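Local atomic coordinates of MexT protein (Pseudomonas aeruginosa, PDB entry 6L33), a protein that activates transcription of the MexEF-OprN efflux pump as a LysR-type regulator that probably binds DNA, and is represented here by its regulatory domain. Residues 72-78 against 180-186. Numbering follows the deposited sequence.
Sequences AKRKTVR and ELSMAWR
Antiparallel pairing of edge strand 72-78 with strand 181-186 closes one side of a five-stranded mixed sheet; the segment axes approach to 4.4 Å at 163°. Lys-73/Trp-185 and Lys-75/Met-183 are hydrogen-bonded pairs: Lys-73 N to Trp-185 O 2.6 Å, Trp-185 N to Lys-73 O 2.8 Å, and 2.7 Å both for Lys-75 N to Met-183 O and for Met-183 N to Lys-75 O. Ala-72/Arg-186, Arg-74/Ala-184 and Thr-76/Ser-182 form the non-hydrogen-bonded pairs, with CA-CA distances of 4.0, 4.1 and 4.4 Å. A classic beta bulge then shifts the register by one: Val-77 N (3.0 Å) and Arg-78 N (3.2 Å) both donate to Leu-181 O, while Leu-181 N donates a hydrogen bond back to Arg-78 O (2.9 Å). Val-77 supplies the extra residue, with phi/psi -108/-23°. The CB of Val-77 points sideways, and its methyls pack on two side chains: Val-77 CG2 lies 3.6 Å from Leu-181 CB and Val-77 CG1 3.8 Å from Met-183 CB. The periplasmic-binding-protein-like fold of LysR regulatory domains has two such mixed sheets, and beyond the bulge the chain enters strand 82-86 of the second; Arg-78 (chi1 t) extends to a salt bridge with Asp-155, at the start of helix 155-164. On the face carrying Met-183 (selenomethionine), which packs on helix 193-203, the Trp-185 indole (chi1 p) turns back across strand 72-78; Lys-73 CB sits over its face, 3.8 Å from the centroid of the Trp-185 five-membered ring, a CH-pi contact; Trp-185 NE1 hydrogen-bonds Asp-190. On the other face, Arg-74 NH2 forms a salt bridge with Glu-180 OE1 (3.2 Å, the oxygen less surely placed) and hydrogen-bonds Thr-65.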
loop_
_atom_site.group_PDB
_atom_site.type_symbol
_atom_site.label_atom_id
_atom_site.label_comp_id
_atom_site.label_asym_id
_atom_site.label_seq_id
_atom_site.Cartn_x
_atom_site.Cartn_y
_atom_site.Cartn_z
ATOM N N ALA B 72 8.882 -0.355 24.574
ATOM C CA ALA B 72 7.623 -0.180 23.864
ATOM C C ALA B 72 6.492 -0.832 24.643
ATOM O O ALA B 72 6.628 -1.966 25.110
ATOM C CB ALA B 72 7.696 -0.771 22.450
ATOM N N LYS B 73 5.385 -0.109 24.783
ATOM C CA LYS B 73 4.163 -0.637 25.367
ATOM C C LYS B 73 3.222 -1.081 24.254
ATOM O O LYS B 73 3.261 -0.554 23.140
ATOM C CB LYS B 73 3.475 0.409 26.250
ATOM C CG LYS B 73 4.137 0.626 27.608
ATOM C CD LYS B 73 3.489 -0.233 28.686
ATOM C CE LYS B 73 3.257 0.557 29.968
ATOM N NZ LYS B 73 4.521 0.825 30.710
ATOM N N ARG B 74 2.377 -2.061 24.560
ATOM C CA ARG B 74 1.485 -2.604 23.546
ATOM C C ARG B 74 0.162 -2.998 24.183
ATOM O O ARG B 74 0.077 -3.263 25.385
ATOM C CB ARG B 74 2.114 -3.802 22.820
ATOM C CG ARG B 74 1.666 -5.162 23.327
ATOM C CD ARG B 74 2.674 -6.244 22.967
ATOM N NE ARG B 74 2.477 -6.762 21.615
ATOM C CZ ARG B 74 3.306 -7.611 21.014
ATOM N NH1 ARG B 74 4.392 -8.039 21.644
ATOM N NH2 ARG B 74 3.050 -8.034 19.783
ATOM N N LYS B 75 -0.873 -3.033 23.346
ATOM C CA LYS B 75 -2.228 -3.359 23.768
ATOM C C LYS B 75 -2.887 -4.150 22.651
ATOM O O LYS B 75 -2.987 -3.661 21.521
ATOM C CB LYS B 75 -3.024 -2.084 24.080
ATOM C CG LYS B 75 -4.535 -2.235 24.021
ATOM C CD LYS B 75 -5.223 -0.960 24.492
ATOM C CE LYS B 75 -6.738 -1.101 24.490
ATOM N NZ LYS B 75 -7.333 -0.744 23.172
ATOM N N THR B 76 -3.312 -5.374 22.955
ATOM C CA THR B 76 -4.031 -6.171 21.973
ATOM C C THR B 76 -5.364 -5.507 21.654
ATOM O O THR B 76 -6.130 -5.162 22.558
ATOM C CB THR B 76 -4.261 -7.593 22.488
ATOM O OG1 THR B 76 -3.004 -8.264 22.632
ATOM C CG2 THR B 76 -5.137 -8.378 21.517
ATOM N N VAL B 77 -5.634 -5.311 20.367
ATOM C CA VAL B 77 -6.916 -4.773 19.936
ATOM C C VAL B 77 -7.792 -5.820 19.259
ATOM O O VAL B 77 -9.022 -5.655 19.250
ATOM C CB VAL B 77 -6.735 -3.544 19.018
ATOM C CG1 VAL B 77 -5.661 -2.621 19.575
ATOM C CG2 VAL B 77 -6.394 -3.965 17.600
ATOM N N ARG B 78 -7.215 -6.895 18.720
ATOM C CA ARG B 78 -8.005 -7.948 18.093
ATOM C C ARG B 78 -7.179 -9.207 17.865
ATOM O O ARG B 78 -6.096 -9.152 17.272
ATOM C CB ARG B 78 -8.594 -7.460 16.768
ATOM C CG ARG B 78 -9.698 -8.344 16.211
ATOM C CD ARG B 78 -10.160 -7.836 14.857
ATOM N NE ARG B 78 -11.277 -8.606 14.323
ATOM C CZ ARG B 78 -11.146 -9.787 13.729
ATOM N NH1 ARG B 78 -12.214 -10.424 13.265
ATOM N NH2 ARG B 78 -9.945 -10.333 13.599
ATOM N N GLU B 180 -1.600 -11.207 16.164
ATOM C CA GLU B 180 -2.578 -10.303 16.747
ATOM C C GLU B 180 -2.530 -8.936 16.070
ATOM O O GLU B 180 -1.481 -8.487 15.601
ATOM C CB GLU B 180 -2.296 -10.136 18.241
ATOM C CG GLU B 180 -0.833 -9.772 18.511
ATOM C CD GLU B 180 -0.532 -9.489 19.972
ATOM O OE1 GLU B 180 -0.081 -8.365 20.280
ATOM O OE2 GLU B 180 -0.738 -10.392 20.809
ATOM N N LEU B 181 -3.681 -8.272 16.017
ATOM C CA LEU B 181 -3.702 -6.834 15.790
ATOM C C LEU B 181 -3.430 -6.141 17.119
ATOM O O LEU B 181 -4.077 -6.445 18.126
ATOM C CB LEU B 181 -5.047 -6.380 15.218
ATOM C CG LEU B 181 -5.242 -6.348 13.699
ATOM C CD1 LEU B 181 -6.609 -5.771 13.356
ATOM C CD2 LEU B 181 -4.135 -5.561 13.008
ATOM N N SER B 182 -2.460 -5.231 17.130
ATOM C CA SER B 182 -2.040 -4.572 18.356
ATOM C C SER B 182 -2.036 -3.062 18.174
ATOM O O SER B 182 -1.896 -2.553 17.058
ATOM C CB SER B 182 -0.632 -5.013 18.788
ATOM O OG SER B 182 -0.637 -6.314 19.344
HETATM N N MSE B 183 -2.200 -2.355 19.286
HETATM C CA MSE B 183 -1.789 -0.963 19.357
HETATM C C MSE B 183 -0.498 -0.931 20.148
HETATM O O MSE B 183 -0.445 -1.428 21.271
HETATM C CB MSE B 183 -2.841 -0.072 20.014
HETATM C CG MSE B 183 -2.358 1.362 20.176
HETATM SE SE MSE B 183 -3.636 2.580 20.997
HETATM C CE MSE B 183 -5.211 2.116 19.955
ATOM N N ALA B 184 0.549 -0.366 19.560
ATOM C CA ALA B 184 1.860 -0.355 20.188
ATOM C C ALA B 184 2.436 1.049 20.146
ATOM O O ALA B 184 2.302 1.760 19.145
ATOM C CB ALA B 184 2.818 -1.335 19.505
ATOM N N TRP B 185 3.076 1.439 21.243
ATOM C CA TRP B 185 3.712 2.741 21.334
ATOM C C TRP B 185 4.956 2.604 22.199
ATOM O O TRP B 185 5.162 1.595 22.877
ATOM C CB TRP B 185 2.748 3.801 21.886
ATOM C CG TRP B 185 2.269 3.547 23.283
ATOM C CD1 TRP B 185 2.766 4.095 24.430
ATOM C CD2 TRP B 185 1.185 2.695 23.683
ATOM N NE1 TRP B 185 2.065 3.634 25.518
ATOM C CE2 TRP B 185 1.089 2.774 25.087
ATOM C CE3 TRP B 185 0.289 1.874 22.992
ATOM C CZ2 TRP B 185 0.136 2.062 25.812
ATOM C CZ3 TRP B 185 -0.658 1.167 23.713
ATOM C CH2 TRP B 185 -0.727 1.266 25.110
ATOM N N ARG B 186 5.788 3.632 22.156
ATOM C CA ARG B 186 7.069 3.626 22.838
ATOM C C ARG B 186 6.896 4.039 24.294
ATOM O O ARG B 186 6.048 4.871 24.628
ATOM C CB ARG B 186 8.040 4.570 22.133
ATOM C CG ARG B 186 7.492 5.970 21.985
ATOM C CD ARG B 186 6.694 6.166 20.701
ATOM N NE ARG B 186 7.533 6.110 19.511
ATOM C CZ ARG B 186 8.519 6.959 19.240
ATOM N NH1 ARG B 186 8.802 7.961 20.064
ATOM N NH2 ARG B 186 9.220 6.810 18.131
#